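Local coordinates for protein acyl-coenzyme A oxidase 1 (Yarrowia lipolytica, PDB 5Y9D) that catalyses the FAD-dependent oxidation of acyl-CoA to trans-2-enoyl-CoA, with oxygen reduced to hydrogen peroxide, in peroxisomal fatty acid beta-oxidation, at residues L111-R125 against S314-F326. Residues are numbered along the deposited sequence; the frame is centred on the assembly and turned at random.
Sequences LWRAQLHGMVDMSTR and SMIADSFHVSKRF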
loop_
_atom_site.group_PDB
_atom_site.type_symbol
_atom_site.label_atom_id
_atom_site.label_comp_id
_atom_site.label_asym_id
_atom_site.label_seq_id
_atom_site.Cartn_x
_atom_site.Cartn_y
_atom_site.Cartn_z
ATOM N N LEU A 111 14.876 -23.341 -2.051
ATOM C CA LEU A 111 14.671 -21.906 -2.275
ATOM C C LEU A 111 13.610 -21.699 -3.356
ATOM O O LEU A 111 12.600 -21.010 -3.127
ATOM C CB LEU A 111 15.973 -21.219 -2.690
ATOM C CG LEU A 111 17.002 -20.988 -1.564
ATOM C CD1 LEU A 111 18.399 -20.673 -2.100
ATOM C CD2 LEU A 111 16.544 -19.888 -0.598
ATOM N N TRP A 112 13.835 -22.321 -4.520
ATOM C CA TRP A 112 13.016 -22.068 -5.697
ATOM C C TRP A 112 11.613 -22.579 -5.537
ATOM O O TRP A 112 10.671 -21.946 -5.933
ATOM C CB TRP A 112 13.670 -22.628 -6.957
ATOM C CG TRP A 112 14.890 -21.824 -7.424
ATOM C CD1 TRP A 112 15.360 -20.622 -6.909
ATOM C CD2 TRP A 112 15.737 -22.135 -8.522
ATOM N NE1 TRP A 112 16.454 -20.198 -7.617
ATOM C CE2 TRP A 112 16.714 -21.108 -8.606
ATOM C CE3 TRP A 112 15.804 -23.200 -9.414
ATOM C CZ2 TRP A 112 17.732 -21.121 -9.565
ATOM C CZ3 TRP A 112 16.821 -23.209 -10.375
ATOM C CH2 TRP A 112 17.758 -22.174 -10.448
ATOM N N ARG A 113 11.444 -23.716 -4.917
ATOM C CA ARG A 113 10.083 -24.220 -4.735
ATOM C C ARG A 113 9.271 -23.311 -3.827
ATOM O O ARG A 113 8.085 -23.079 -4.048
ATOM C CB ARG A 113 10.146 -25.611 -4.173
ATOM C CG ARG A 113 8.853 -26.352 -4.216
ATOM C CD ARG A 113 9.050 -27.670 -3.511
ATOM N NE ARG A 113 10.117 -28.445 -4.136
ATOM C CZ ARG A 113 10.017 -29.008 -5.333
ATOM N NH1 ARG A 113 8.917 -28.877 -6.041
ATOM N NH2 ARG A 113 11.017 -29.708 -5.834
ATOM N N ALA A 114 9.923 -22.779 -2.821
ATOM C CA ALA A 114 9.290 -21.809 -1.918
ATOM C C ALA A 114 9.005 -20.446 -2.614
ATOM O O ALA A 114 7.889 -19.925 -2.557
ATOM C CB ALA A 114 10.146 -21.640 -0.660
ATOM N N GLN A 115 9.983 -19.908 -3.318
ATOM C CA GLN A 115 9.801 -18.652 -4.048
ATOM C C GLN A 115 8.689 -18.723 -5.093
ATOM O O GLN A 115 7.791 -17.876 -5.109
ATOM C CB GLN A 115 11.121 -18.224 -4.700
ATOM C CG GLN A 115 12.161 -17.800 -3.691
ATOM C CD GLN A 115 13.587 -17.835 -4.210
ATOM O OE1 GLN A 115 13.858 -17.970 -5.422
ATOM N NE2 GLN A 115 14.515 -17.670 -3.288
ATOM N N LEU A 116 8.721 -19.755 -5.932
ATOM C CA LEU A 116 7.723 -19.910 -6.992
ATOM C C LEU A 116 6.302 -20.098 -6.449
ATOM O O LEU A 116 5.326 -19.562 -6.995
ATOM C CB LEU A 116 8.079 -21.073 -7.888
ATOM C CG LEU A 116 9.437 -20.981 -8.578
ATOM C CD1 LEU A 116 9.921 -22.367 -8.996
ATOM C CD2 LEU A 116 9.371 -20.059 -9.777
ATOM N N HIS A 117 6.174 -20.857 -5.366
ATOM C CA HIS A 117 4.862 -21.103 -4.775
ATOM C C HIS A 117 4.326 -19.866 -4.060
ATOM O O HIS A 117 3.115 -19.658 -3.999
ATOM C CB HIS A 117 4.968 -22.283 -3.840
ATOM C CG HIS A 117 3.671 -22.703 -3.247
ATOM N ND1 HIS A 117 2.470 -22.562 -3.904
ATOM C CD2 HIS A 117 3.385 -23.259 -2.054
ATOM C CE1 HIS A 117 1.495 -23.016 -3.142
ATOM N NE2 HIS A 117 2.024 -23.438 -2.010
ATOM N N GLY A 118 5.233 -19.031 -3.556
ATOM C CA GLY A 118 4.871 -17.794 -2.851
ATOM C C GLY A 118 4.316 -16.728 -3.763
ATOM O O GLY A 118 3.683 -15.776 -3.301
ATOM N N MET A 119 4.552 -16.861 -5.066
ATOM C CA MET A 119 3.880 -15.986 -6.023
ATOM C C MET A 119 2.385 -15.900 -5.848
ATOM O O MET A 119 1.838 -14.874 -6.132
ATOM C CB MET A 119 4.070 -16.467 -7.453
ATOM C CG MET A 119 5.494 -16.431 -7.921
ATOM S SD MET A 119 5.475 -16.884 -9.639
ATOM C CE MET A 119 5.014 -15.290 -10.282
ATOM N N VAL A 120 1.743 -17.007 -5.486
ATOM C CA VAL A 120 0.267 -17.115 -5.429
ATOM C C VAL A 120 -0.296 -17.627 -4.097
ATOM O O VAL A 120 -1.507 -17.585 -3.898
ATOM C CB VAL A 120 -0.315 -18.031 -6.539
ATOM C CG1 VAL A 120 -0.142 -17.388 -7.891
ATOM C CG2 VAL A 120 0.351 -19.389 -6.539
ATOM N N ASP A 121 0.565 -18.129 -3.214
ATOM C CA ASP A 121 0.130 -18.607 -1.901
ATOM C C ASP A 121 1.159 -18.284 -0.827
ATOM O O ASP A 121 1.941 -19.115 -0.411
ATOM C CB ASP A 121 -0.152 -20.108 -1.926
ATOM C CG ASP A 121 -0.767 -20.599 -0.627
ATOM O OD1 ASP A 121 -0.967 -19.768 0.286
ATOM O OD2 ASP A 121 -1.038 -21.808 -0.491
ATOM N N MET A 122 1.124 -17.061 -0.347
ATOM C CA MET A 122 2.023 -16.685 0.701
ATOM C C MET A 122 1.767 -17.383 2.043
ATOM O O MET A 122 2.728 -17.613 2.769
ATOM C CB MET A 122 2.086 -15.155 0.807
ATOM C CG MET A 122 3.155 -14.572 -0.153
ATOM S SD MET A 122 3.048 -12.808 -0.564
ATOM C CE MET A 122 2.207 -12.788 -2.156
ATOM N N SER A 123 0.531 -17.775 2.369
ATOM C CA SER A 123 0.284 -18.378 3.672
ATOM C C SER A 123 1.037 -19.741 3.819
ATOM O O SER A 123 1.723 -19.977 4.817
ATOM C CB SER A 123 -1.220 -18.502 3.932
ATOM O OG SER A 123 -1.838 -17.224 4.185
ATOM N N THR A 124 0.953 -20.609 2.811
ATOM C CA THR A 124 1.612 -21.925 2.885
ATOM C C THR A 124 3.127 -21.750 2.825
ATOM O O THR A 124 3.895 -22.489 3.443
ATOM C CB THR A 124 1.243 -22.824 1.703
ATOM O OG1 THR A 124 -0.166 -23.057 1.668
ATOM C CG2 THR A 124 1.993 -24.157 1.799
ATOM N N ARG A 125 3.563 -20.788 2.039
ATOM C CA ARG A 125 4.960 -20.550 1.949
ATOM C C ARG A 125 5.496 -20.223 3.352
ATOM O O ARG A 125 6.396 -20.872 3.830
ATOM C CB ARG A 125 5.216 -19.446 0.930
ATOM C CG ARG A 125 6.671 -19.245 0.593
ATOM C CD ARG A 125 7.287 -18.133 1.436
ATOM N NE ARG A 125 8.729 -18.109 1.207
ATOM C CZ ARG A 125 9.313 -17.577 0.142
ATOM N NH1 ARG A 125 8.582 -17.020 -0.794
ATOM N NH2 ARG A 125 10.637 -17.618 0.024
ATOM N N SER A 314 16.445 -14.818 0.322
ATOM C CA SER A 314 15.268 -15.370 -0.345
ATOM C C SER A 314 14.211 -14.289 -0.607
ATOM O O SER A 314 13.478 -14.385 -1.570
ATOM C CB SER A 314 14.682 -16.533 0.449
ATOM O OG SER A 314 14.017 -17.417 -0.433
ATOM N N MET A 315 14.159 -13.246 0.220
ATOM C CA MET A 315 13.240 -12.106 -0.033
ATOM C C MET A 315 13.568 -11.182 -1.223
ATOM O O MET A 315 12.686 -10.444 -1.696
ATOM C CB MET A 315 13.066 -11.277 1.223
ATOM C CG MET A 315 12.118 -11.943 2.190
ATOM S SD MET A 315 12.132 -11.156 3.797
ATOM C CE MET A 315 11.949 -12.586 4.842
ATOM N N ILE A 316 14.808 -11.210 -1.705
ATOM C CA ILE A 316 15.141 -10.424 -2.858
ATOM C C ILE A 316 14.456 -11.096 -4.064
ATOM O O ILE A 316 13.908 -10.427 -4.924
ATOM C CB ILE A 316 16.653 -10.261 -3.045
ATOM C CG1 ILE A 316 17.301 -9.625 -1.814
ATOM C CG2 ILE A 316 16.966 -9.331 -4.200
ATOM C CD1 ILE A 316 18.750 -10.037 -1.636
ATOM N N ALA A 317 14.436 -12.412 -4.084
ATOM C CA ALA A 317 13.810 -13.162 -5.166
ATOM C C ALA A 317 12.301 -13.046 -5.114
ATOM O O ALA A 317 11.674 -12.839 -6.146
ATOM C CB ALA A 317 14.232 -14.627 -5.109
ATOM N N ASP A 318 11.706 -13.184 -3.928
ATOM C CA ASP A 318 10.265 -13.004 -3.827
ATOM C C ASP A 318 9.899 -11.698 -4.471
ATOM O O ASP A 318 8.995 -11.661 -5.275
ATOM C CB ASP A 318 9.738 -12.984 -2.392
ATOM C CG ASP A 318 10.109 -14.205 -1.598
ATOM O OD1 ASP A 318 10.297 -15.285 -2.203
ATOM O OD2 ASP A 318 10.221 -14.060 -0.356
ATOM N N SER A 319 10.612 -10.630 -4.146
ATOM C CA SER A 319 10.331 -9.338 -4.718
ATOM C C SER A 319 10.293 -9.397 -6.245
ATOM O O SER A 319 9.385 -8.858 -6.857
ATOM C CB SER A 319 11.355 -8.294 -4.255
ATOM O OG SER A 319 11.295 -8.080 -2.860
ATOM N N PHE A 320 11.272 -10.046 -6.862
ATOM C CA PHE A 320 11.197 -10.303 -8.306
ATOM C C PHE A 320 9.968 -11.122 -8.678
ATOM O O PHE A 320 9.173 -10.720 -9.527
ATOM C CB PHE A 320 12.436 -11.023 -8.806
ATOM C CG PHE A 320 12.292 -11.610 -10.204
ATOM C CD1 PHE A 320 12.293 -10.796 -11.320
ATOM C CD2 PHE A 320 12.194 -12.980 -10.394
ATOM C CE1 PHE A 320 12.193 -11.339 -12.605
ATOM C CE2 PHE A 320 12.103 -13.530 -11.671
ATOM C CZ PHE A 320 12.094 -12.708 -12.786
ATOM N N HIS A 321 9.792 -12.268 -8.036
ATOM C CA HIS A 321 8.722 -13.174 -8.466
ATOM C C HIS A 321 7.295 -12.620 -8.322
ATOM O O HIS A 321 6.481 -12.729 -9.238
ATOM C CB HIS A 321 8.868 -14.495 -7.763
ATOM C CG HIS A 321 9.987 -15.310 -8.303
ATOM N ND1 HIS A 321 11.139 -15.553 -7.599
ATOM C CD2 HIS A 321 10.147 -15.907 -9.501
ATOM C CE1 HIS A 321 11.948 -16.302 -8.317
ATOM N NE2 HIS A 321 11.356 -16.552 -9.466
ATOM N N VAL A 322 6.996 -11.984 -7.206
ATOM C CA VAL A 322 5.683 -11.391 -7.048
ATOM C C VAL A 322 5.495 -10.126 -7.927
ATOM O O VAL A 322 4.414 -9.855 -8.410
ATOM C CB VAL A 322 5.448 -11.081 -5.560
ATOM C CG1 VAL A 322 4.211 -10.188 -5.354
ATOM C CG2 VAL A 322 5.351 -12.395 -4.787
ATOM N N SER A 323 6.550 -9.351 -8.120
ATOM C CA SER A 323 6.496 -8.192 -9.011
ATOM C C SER A 323 6.199 -8.619 -10.404
ATOM O O SER A 323 5.397 -8.016 -11.073
ATOM C CB SER A 323 7.807 -7.424 -9.000
ATOM O OG SER A 323 7.855 -6.642 -7.820
ATOM N N LYS A 324 6.818 -9.704 -10.832
ATOM C CA LYS A 324 6.664 -10.084 -12.199
ATOM C C LYS A 324 5.257 -10.608 -12.429
ATOM O O LYS A 324 4.781 -10.575 -13.559
ATOM C CB LYS A 324 7.714 -11.081 -12.625
ATOM C CG LYS A 324 7.341 -12.535 -12.419
ATOM C CD LYS A 324 8.598 -13.402 -12.510
ATOM C CE LYS A 324 8.241 -14.833 -12.245
ATOM N NZ LYS A 324 9.388 -15.692 -12.539
ATOM N N ARG A 325 4.598 -11.077 -11.371
ATOM C CA ARG A 325 3.264 -11.585 -11.520
ATOM C C ARG A 325 2.313 -10.423 -11.735
ATOM O O ARG A 325 1.490 -10.431 -12.640
ATOM C CB ARG A 325 2.848 -12.367 -10.279
ATOM C CG ARG A 325 1.411 -12.879 -10.327
ATOM C CD ARG A 325 0.996 -13.594 -9.042
ATOM N NE ARG A 325 -0.454 -13.711 -8.985
ATOM C CZ ARG A 325 -1.182 -13.701 -7.878
ATOM N NH1 ARG A 325 -0.622 -13.607 -6.675
ATOM N NH2 ARG A 325 -2.502 -13.726 -8.000
ATOM N N PHE A 326 2.441 -9.397 -10.909
ATOM C CA PHE A 326 1.487 -8.294 -10.967
ATOM C C PHE A 326 1.790 -7.349 -12.125
ATOM O O PHE A 326 0.886 -6.790 -12.689
ATOM C CB PHE A 326 1.354 -7.607 -9.603
ATOM C CG PHE A 326 0.646 -8.467 -8.577
ATOM C CD1 PHE A 326 -0.726 -8.667 -8.653
ATOM C CD2 PHE A 326 1.351 -9.101 -7.561
ATOM C CE1 PHE A 326 -1.397 -9.453 -7.724
ATOM C CE2 PHE A 326 0.691 -9.911 -6.643
ATOM C CZ PHE A 326 -0.693 -10.078 -6.716
#
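Gln115 packs as a knob into a hole formed by Ser314, Ala317, Asp318 and His321. Its amide lies on Ala317, with Gln115 OE1 3.4 Å from Ala317 CB. Gln115 NE2 donates to Ser314 OG at 2.9 Å, almost straight (172°) and in the amide plane. CG is anti to the carbonyl carbon (chi1 -69°) and the chain runs on extended, which carries the amide across to helix 306-334. With an alanine here, the hollow over Ala317 would probably be left unfilled and Ser314 OG would lose its amide donor.

Beside this knob, Arg125 forms a salt bridge with Asp318. Arg125 NH1 meets Asp318 OD1 at 2.8 Å from above the carboxylate plane, and NH2 adds a weak bond to the same oxygen. Gln460 holds the other carboxylate oxygen, OD2. Gly118 makes room here, because a CB would clash with Arg125 NH1.

At the far end, Met119 is tightly packed. Its chain bends at chi3, and Met119 CE lies by His321 O and 3.6 Å from Arg325 CB. Arg325 NH1 donates to Met119 O at 2.8 Å. Val120 CG1 covers one face of that guanidinium and Phe326 the other; Arg325 NE binds Ile654 O.

Packing is looser at Met122, whose CE meets Val322 CG2 at 4.1 Å. Solvent gets little access: Arg125 alone among the touching residues is partly exposed.

This is buried helical core, with the Ser314 side chain about 7 Å from that of Glu464, the probable proton acceptor. Segments 111-118 and 314-326 cross at -35°, joining the N-terminal helical region to the C-alpha1 region. Helix 55-70 flanks helix 107-118, and helix 450-457 packs on Asp318 and Val322 through Trp457.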